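Local coordinates for protein 2-oxoadipate dioxygenase/decarboxylase (Pseudomonas putida, PDB 6W1G) that catalyses the iron(II)-dependent decarboxylation and hydroxylation of 2-oxoadipate to (R)-2-hydroxyglutarate, using molecular oxygen, in D-lysine catabolism, at residues E68-R74 and P125-S131; M93-Y99 and S110-V116. All blocks are in the same frame, centred on the assembly; numbering follows the deposited sequence.

Contact 1 of 2, residues E68-R74 and P125-S131; sequences ERHGAIR and PFRVFTS. With NI (nickel (II) ion), chain B.
The metal site draws one of its ligands, His70, from a parallel pair of strands, 69-74 and 127-131, whose axes approach to 4.5 Å at an angle of 18°. His70 pairs with Arg127, and the register runs unbroken to Arg74 opposite Ser131. Four hydrogen bonds form the ladder: Gly71 N to Arg127 O (2.9 Å), Phe129 N to Gly71 O (2.8 Å), Ile73 N to Phe129 O (3.0 Å) and Ser131 N to Ile73 O (3.0 Å). On the face of His70, Ala72 and Arg74, the p rotamer of His70 brings its NE2 to 2.1 Å from nickel, here in the Fe(2+) site with Glu294, His226 and three waters; ND1 hydrogen-bonds to Glu296. Arg127 NH1 makes a 2.8 Å salt bridge to Glu68 OE2 and another to Glu397. On the Ile73, Val128 and Thr130 face, Ile73 CG1 lies 3.7 Å from Val128 CG1. Arg74, which binds 2-oxoadipate, salt-bridges to Asp215. A two-histidine, one-glutamate centre on β strands is consistent with the family's vicinal oxygen chelate (glyoxalase) superfamily.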
loop_
_atom_site.group_PDB
_atom_site.type_symbol
_atom_site.label_atom_id
_atom_site.label_comp_id
_atom_site.label_asym_id
_atom_site.label_seq_id
_atom_site.Cartn_x
_atom_site.Cartn_y
_atom_site.Cartn_z
ATOM N N GLU A 68 2.309 -5.696 -9.378
ATOM C CA GLU A 68 1.761 -5.196 -8.127
ATOM C C GLU A 68 2.640 -4.099 -7.531
ATOM O O GLU A 68 3.835 -4.300 -7.294
ATOM C CB GLU A 68 1.578 -6.345 -7.143
ATOM C CG GLU A 68 1.115 -5.868 -5.780
ATOM C CD GLU A 68 0.445 -6.933 -4.933
ATOM O OE1 GLU A 68 0.289 -8.109 -5.377
ATOM O OE2 GLU A 68 0.081 -6.573 -3.771
ATOM N N ARG A 69 2.037 -2.940 -7.270
ATOM C CA ARG A 69 2.757 -1.799 -6.754
ATOM C C ARG A 69 1.865 -0.972 -5.847
ATOM O O ARG A 69 0.638 -1.076 -5.869
ATOM C CB ARG A 69 3.207 -0.850 -7.880
ATOM C CG ARG A 69 4.217 -1.383 -8.840
ATOM C CD ARG A 69 4.310 -0.532 -10.083
ATOM N NE ARG A 69 3.226 -0.746 -11.013
ATOM C CZ ARG A 69 3.280 -1.561 -12.050
ATOM N NH1 ARG A 69 4.387 -2.286 -12.296
ATOM N NH2 ARG A 69 2.162 -1.654 -12.775
ATOM N N HIS A 70 2.514 -0.112 -5.055
ATOM C CA HIS A 70 1.818 1.012 -4.443
ATOM C C HIS A 70 2.584 2.298 -4.734
ATOM O O HIS A 70 3.807 2.279 -4.857
ATOM C CB HIS A 70 1.512 0.916 -2.932
ATOM C CG HIS A 70 2.630 1.178 -1.984
ATOM N ND1 HIS A 70 3.352 0.168 -1.373
ATOM C CD2 HIS A 70 3.103 2.342 -1.473
ATOM C CE1 HIS A 70 4.239 0.711 -0.555
ATOM N NE2 HIS A 70 4.120 2.020 -0.595
ATOM N N GLY A 71 1.876 3.406 -4.846
ATOM C CA GLY A 71 2.494 4.711 -4.858
ATOM C C GLY A 71 2.208 5.433 -3.567
ATOM O O GLY A 71 1.308 5.059 -2.814
ATOM N N ALA A 72 2.989 6.479 -3.310
ATOM C CA ALA A 72 2.776 7.347 -2.170
ATOM C C ALA A 72 2.931 8.786 -2.644
ATOM O O ALA A 72 3.894 9.102 -3.358
ATOM C CB ALA A 72 3.822 7.064 -1.083
ATOM N N ILE A 73 1.983 9.631 -2.249
ATOM C CA ILE A 73 1.936 11.033 -2.590
ATOM C C ILE A 73 1.486 11.823 -1.374
ATOM O O ILE A 73 0.914 11.289 -0.413
ATOM C CB ILE A 73 0.950 11.303 -3.742
ATOM C CG1 ILE A 73 -0.492 10.893 -3.380
ATOM C CG2 ILE A 73 1.448 10.627 -4.983
ATOM C CD1 ILE A 73 -1.573 11.305 -4.369
ATOM N N ARG A 74 1.680 13.133 -1.469
ATOM C CA ARG A 74 1.282 14.093 -0.439
ATOM C C ARG A 74 0.571 15.248 -1.105
ATOM O O ARG A 74 1.061 15.758 -2.111
ATOM C CB ARG A 74 2.528 14.634 0.260
ATOM C CG ARG A 74 3.368 13.530 0.873
ATOM C CD ARG A 74 4.800 13.995 1.104
ATOM N NE ARG A 74 5.558 13.035 1.882
ATOM C CZ ARG A 74 6.865 13.104 2.073
ATOM N NH1 ARG A 74 7.554 14.098 1.531
ATOM N NH2 ARG A 74 7.471 12.182 2.795
ATOM N N PRO A 125 -4.033 -4.674 -8.007
ATOM C CA PRO A 125 -4.025 -4.333 -6.592
ATOM C C PRO A 125 -3.347 -2.996 -6.314
ATOM O O PRO A 125 -2.963 -2.705 -5.172
ATOM C CB PRO A 125 -3.207 -5.464 -5.976
ATOM C CG PRO A 125 -2.182 -5.708 -7.021
ATOM C CD PRO A 125 -2.911 -5.580 -8.355
ATOM N N PHE A 126 -3.226 -2.153 -7.333
ATOM C CA PHE A 126 -2.579 -0.851 -7.149
ATOM C C PHE A 126 -3.240 -0.064 -6.042
ATOM O O PHE A 126 -4.472 0.042 -5.987
ATOM C CB PHE A 126 -2.637 -0.076 -8.461
ATOM C CG PHE A 126 -1.901 1.201 -8.464
ATOM C CD1 PHE A 126 -0.531 1.227 -8.252
ATOM C CD2 PHE A 126 -2.555 2.393 -8.725
ATOM C CE1 PHE A 126 0.173 2.431 -8.292
ATOM C CE2 PHE A 126 -1.864 3.581 -8.797
ATOM C CZ PHE A 126 -0.493 3.599 -8.574
ATOM N N ARG A 127 -2.418 0.556 -5.212
ATOM C CA ARG A 127 -2.894 1.446 -4.145
ATOM C C ARG A 127 -2.073 2.718 -4.181
ATOM O O ARG A 127 -0.919 2.687 -4.589
ATOM C CB ARG A 127 -2.737 0.938 -2.694
ATOM C CG ARG A 127 -2.960 -0.488 -2.426
ATOM C CD ARG A 127 -1.640 -1.218 -2.328
ATOM N NE ARG A 127 -1.895 -2.582 -2.075
ATOM C CZ ARG A 127 -1.161 -3.598 -2.552
ATOM N NH1 ARG A 127 -1.476 -4.834 -2.315
ATOM N NH2 ARG A 127 -0.071 -3.356 -3.287
ATOM N N VAL A 128 -2.684 3.823 -3.733
ATOM C CA VAL A 128 -1.963 5.068 -3.575
ATOM C C VAL A 128 -2.152 5.561 -2.151
ATOM O O VAL A 128 -3.262 5.985 -1.770
ATOM C CB VAL A 128 -2.304 6.143 -4.586
ATOM C CG1 VAL A 128 -1.479 7.416 -4.276
ATOM C CG2 VAL A 128 -2.021 5.657 -5.986
ATOM N N PHE A 129 -1.081 5.484 -1.356
ATOM C CA PHE A 129 -1.049 6.022 -0.000
ATOM C C PHE A 129 -0.954 7.535 -0.113
ATOM O O PHE A 129 -0.026 8.045 -0.751
ATOM C CB PHE A 129 0.171 5.470 0.725
ATOM C CG PHE A 129 0.207 5.767 2.193
ATOM C CD1 PHE A 129 0.837 6.892 2.696
ATOM C CD2 PHE A 129 -0.431 4.930 3.086
ATOM C CE1 PHE A 129 0.855 7.129 4.052
ATOM C CE2 PHE A 129 -0.403 5.185 4.451
ATOM C CZ PHE A 129 0.229 6.274 4.920
ATOM N N THR A 130 -1.957 8.239 0.397
ATOM C CA THR A 130 -2.151 9.659 0.159
ATOM C C THR A 130 -2.165 10.389 1.490
ATOM O O THR A 130 -3.053 10.175 2.327
ATOM C CB THR A 130 -3.445 9.880 -0.587
ATOM O OG1 THR A 130 -3.414 9.153 -1.813
ATOM C CG2 THR A 130 -3.677 11.352 -0.907
ATOM N N SER A 131 -1.195 11.291 1.673
ATOM C CA SER A 131 -1.100 12.076 2.900
ATOM C C SER A 131 -1.574 13.490 2.657
ATOM O O SER A 131 -1.317 14.062 1.596
ATOM C CB SER A 131 0.346 12.102 3.381
ATOM O OG SER A 131 0.864 10.815 3.640
HETATM NI NI NI B . 5.195 3.120 0.840
HETATM O O HOH W 1 3.539 11.162 3.832
HETATM O O HOH W 2 3.632 4.465 1.464
HETATM O O HOH W 3 4.298 2.032 2.315
HETATM O O HOH W 4 5.992 3.887 2.835
#

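Contact 2 of 2, residues M93-Y99 and S110-V116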
loop_
_atom_site.group_PDB
_atom_site.type_symbol
_atom_site.label_atom_id
_atom_site.label_comp_id
_atom_site.label_asym_id
_atom_site.label_seq_id
_atom_site.Cartn_x
_atom_site.Cartn_y
_atom_site.Cartn_z
ATOM N N MET A 93 -10.920 2.982 -7.057
ATOM C CA MET A 93 -10.119 3.029 -5.842
ATOM C C MET A 93 -10.855 3.853 -4.821
ATOM O O MET A 93 -11.215 5.002 -5.125
ATOM C CB MET A 93 -8.760 3.650 -6.170
ATOM C CG MET A 93 -7.966 2.789 -7.125
ATOM S SD MET A 93 -6.572 3.633 -7.945
ATOM C CE MET A 93 -5.480 3.692 -6.554
ATOM N N GLN A 94 -11.075 3.358 -3.670
ATOM C CA GLN A 94 -11.771 3.967 -2.559
ATOM C C GLN A 94 -10.822 4.209 -1.408
ATOM O O GLN A 94 -9.855 3.473 -1.248
ATOM C CB GLN A 94 -12.920 3.092 -2.083
ATOM C CG GLN A 94 -13.881 2.775 -3.172
ATOM C CD GLN A 94 -14.955 1.823 -2.690
ATOM O OE1 GLN A 94 -15.584 2.056 -1.650
ATOM N NE2 GLN A 94 -15.164 0.729 -3.426
ATOM N N PRO A 95 -11.098 5.193 -0.538
ATOM C CA PRO A 95 -10.202 5.437 0.612
ATOM C C PRO A 95 -10.396 4.396 1.700
ATOM O O PRO A 95 -11.525 4.212 2.179
ATOM C CB PRO A 95 -10.625 6.829 1.090
ATOM C CG PRO A 95 -12.073 6.920 0.636
ATOM C CD PRO A 95 -12.191 6.191 -0.644
ATOM N N VAL A 96 -9.320 3.729 2.074
ATOM C CA VAL A 96 -9.357 2.666 3.074
ATOM C C VAL A 96 -8.341 3.004 4.151
ATOM O O VAL A 96 -7.168 3.254 3.854
ATOM C CB VAL A 96 -9.044 1.292 2.449
ATOM C CG1 VAL A 96 -9.095 0.229 3.527
ATOM C CG2 VAL A 96 -9.992 1.003 1.310
ATOM N N GLY A 97 -8.782 2.960 5.412
ATOM C CA GLY A 97 -7.904 3.155 6.532
ATOM C C GLY A 97 -7.578 4.593 6.832
ATOM O O GLY A 97 -7.841 5.506 6.050
ATOM N N TYR A 98 -6.989 4.810 8.003
ATOM C CA TYR A 98 -6.606 6.142 8.447
ATOM C C TYR A 98 -5.339 6.015 9.281
ATOM O O TYR A 98 -5.246 5.187 10.191
ATOM C CB TYR A 98 -7.735 6.774 9.281
ATOM C CG TYR A 98 -7.318 8.097 9.866
ATOM C CD1 TYR A 98 -7.051 9.196 9.050
ATOM C CD2 TYR A 98 -7.146 8.254 11.228
ATOM C CE1 TYR A 98 -6.631 10.393 9.554
ATOM C CE2 TYR A 98 -6.733 9.464 11.748
ATOM C CZ TYR A 98 -6.489 10.537 10.922
ATOM O OH TYR A 98 -6.082 11.726 11.502
ATOM N N TYR A 99 -4.340 6.822 8.924
ATOM C CA TYR A 99 -3.000 6.755 9.500
ATOM C C TYR A 99 -2.640 8.161 9.945
ATOM O O TYR A 99 -2.466 9.044 9.106
ATOM C CB TYR A 99 -1.976 6.276 8.482
ATOM C CG TYR A 99 -2.337 4.953 7.823
ATOM C CD1 TYR A 99 -3.226 4.919 6.743
ATOM C CD2 TYR A 99 -1.812 3.753 8.259
ATOM C CE1 TYR A 99 -3.577 3.729 6.143
ATOM C CE2 TYR A 99 -2.162 2.568 7.670
ATOM C CZ TYR A 99 -3.025 2.552 6.620
ATOM O OH TYR A 99 -3.362 1.337 6.057
ATOM N N SER A 110 -3.268 10.409 6.744
ATOM C CA SER A 110 -3.291 9.737 5.456
ATOM C C SER A 110 -4.342 8.644 5.391
ATOM O O SER A 110 -4.836 8.126 6.401
ATOM C CB SER A 110 -1.930 9.063 5.203
ATOM O OG SER A 110 -0.884 9.941 5.514
ATOM N N THR A 111 -4.651 8.275 4.140
ATOM C CA THR A 111 -5.451 7.096 3.820
ATOM C C THR A 111 -4.798 6.417 2.636
ATOM O O THR A 111 -3.873 6.961 2.046
ATOM C CB THR A 111 -6.902 7.479 3.497
ATOM O OG1 THR A 111 -7.720 6.302 3.412
ATOM C CG2 THR A 111 -7.040 8.219 2.214
ATOM N N ALA A 112 -5.268 5.230 2.271
ATOM C CA ALA A 112 -4.814 4.614 1.032
ATOM C C ALA A 112 -6.014 4.378 0.117
ATOM O O ALA A 112 -7.009 3.793 0.530
ATOM C CB ALA A 112 -4.089 3.307 1.252
ATOM N N PHE A 113 -5.885 4.787 -1.127
ATOM C CA PHE A 113 -6.910 4.533 -2.125
ATOM C C PHE A 113 -6.602 3.193 -2.792
ATOM O O PHE A 113 -5.476 2.992 -3.276
ATOM C CB PHE A 113 -6.973 5.672 -3.151
ATOM C CG PHE A 113 -7.442 6.959 -2.545
ATOM C CD1 PHE A 113 -6.538 7.905 -2.071
ATOM C CD2 PHE A 113 -8.791 7.259 -2.488
ATOM C CE1 PHE A 113 -6.997 9.107 -1.543
ATOM C CE2 PHE A 113 -9.228 8.442 -1.968
ATOM C CZ PHE A 113 -8.317 9.372 -1.491
ATOM N N ARG A 114 -7.590 2.303 -2.837
ATOM C CA ARG A 114 -7.409 0.981 -3.390
ATOM C C ARG A 114 -8.767 0.394 -3.728
ATOM O O ARG A 114 -9.801 0.841 -3.222
ATOM C CB ARG A 114 -6.636 0.027 -2.461
ATOM C CG ARG A 114 -7.320 -0.239 -1.128
ATOM C CD ARG A 114 -6.579 -1.339 -0.415
ATOM N NE ARG A 114 -7.135 -1.790 0.849
ATOM C CZ ARG A 114 -7.981 -2.823 0.984
ATOM N NH1 ARG A 114 -8.532 -3.404 -0.057
ATOM N NH2 ARG A 114 -8.234 -3.297 2.199
ATOM N N ALA A 115 -8.776 -0.649 -4.566
ATOM C CA ALA A 115 -9.963 -1.469 -4.742
ATOM C C ALA A 115 -10.148 -2.307 -3.484
ATOM O O ALA A 115 -9.259 -2.487 -2.663
ATOM C CB ALA A 115 -9.792 -2.334 -5.958
ATOM N N VAL A 116 -11.355 -2.832 -3.336
ATOM C CA VAL A 116 -11.758 -3.450 -2.075
ATOM C C VAL A 116 -12.133 -4.928 -2.166
ATOM O O VAL A 116 -12.137 -5.625 -1.136
ATOM C CB VAL A 116 -12.856 -2.636 -1.370
ATOM C CG1 VAL A 116 -12.374 -1.191 -1.105
ATOM C CG2 VAL A 116 -14.162 -2.726 -2.127
HETATM O O HOH W 5 0.167 9.325 7.839
#
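How a β-hairpin absorbs an extra residue is illustrated by strand 110-114 against strand 94-99. Within the segment, pairing begins at Ser110: its N donates to Tyr99 O (2.8 Å) and its O accepts from Tyr99 N (2.9 Å). A water bridges Tyr99 O and Ser110 OG, and that hydroxyl also hydrogen-bonds to Ser131 OG. Opposite Thr111 the register shifts by one between Val96 and Tyr99, so that Gly97, with a positive phi of 80°, and Tyr98 form a β bulge; Thr111 OG1 spans it by donating to Gly97 O at 2.8 Å. Regular pairing is restored at Ala112, whose O accepts from Val96 N (2.8 Å) while its N reaches Val96 O (3.2 Å). Phe113, a non-hydrogen-bonded partner of Pro95, sets its CE2 3.7 Å from Pro95 CB. Arg114 then closes the ladder, Arg114 N to Gln94 O at 3.0 Å and Gln94 N to Arg114 O at 2.9 Å; Val96 CG2 lies over one face of its guanidinium, which is held by Asp398 and, from NH1, by Ala115 O (2.9 Å). Beyond the strand, Val116 CG1 approaches Val96 CG2 at 4.0 Å. Strand 94-100 is outermost in its sheet within the chain, with helix 424-433 packed on Pro95, Tyr98 and Thr111 and helix 440-458 on Val96, Arg114 and Val116, while strand 108-114 pairs onward with strand 127-133.

Overall arrangement
Both contacts belong to one mixed five-stranded sheet, and contact 2 is nested in the chain between the segments of contact 1. Strands 108-114 and 127-133 join them: Thr130 N lies 2.8 Å from Thr111 O, and Ser131 OG 2.7 Å from Ser110 OG, both probable hydrogen bonds. Each contact is largely buried, but contact 1 is central and parallel, its register unbroken, whereas contact 2 is an antiparallel, bulged hairpin at one edge of the sheet. Their chemistry follows position: contact 1 supplies a metal ligand and a substrate-binding arginine, while contact 2 contributes no ligand to the nickel, although Tyr99 comes within about 4 Å of the substrate-binding Val402, side chain to side chain.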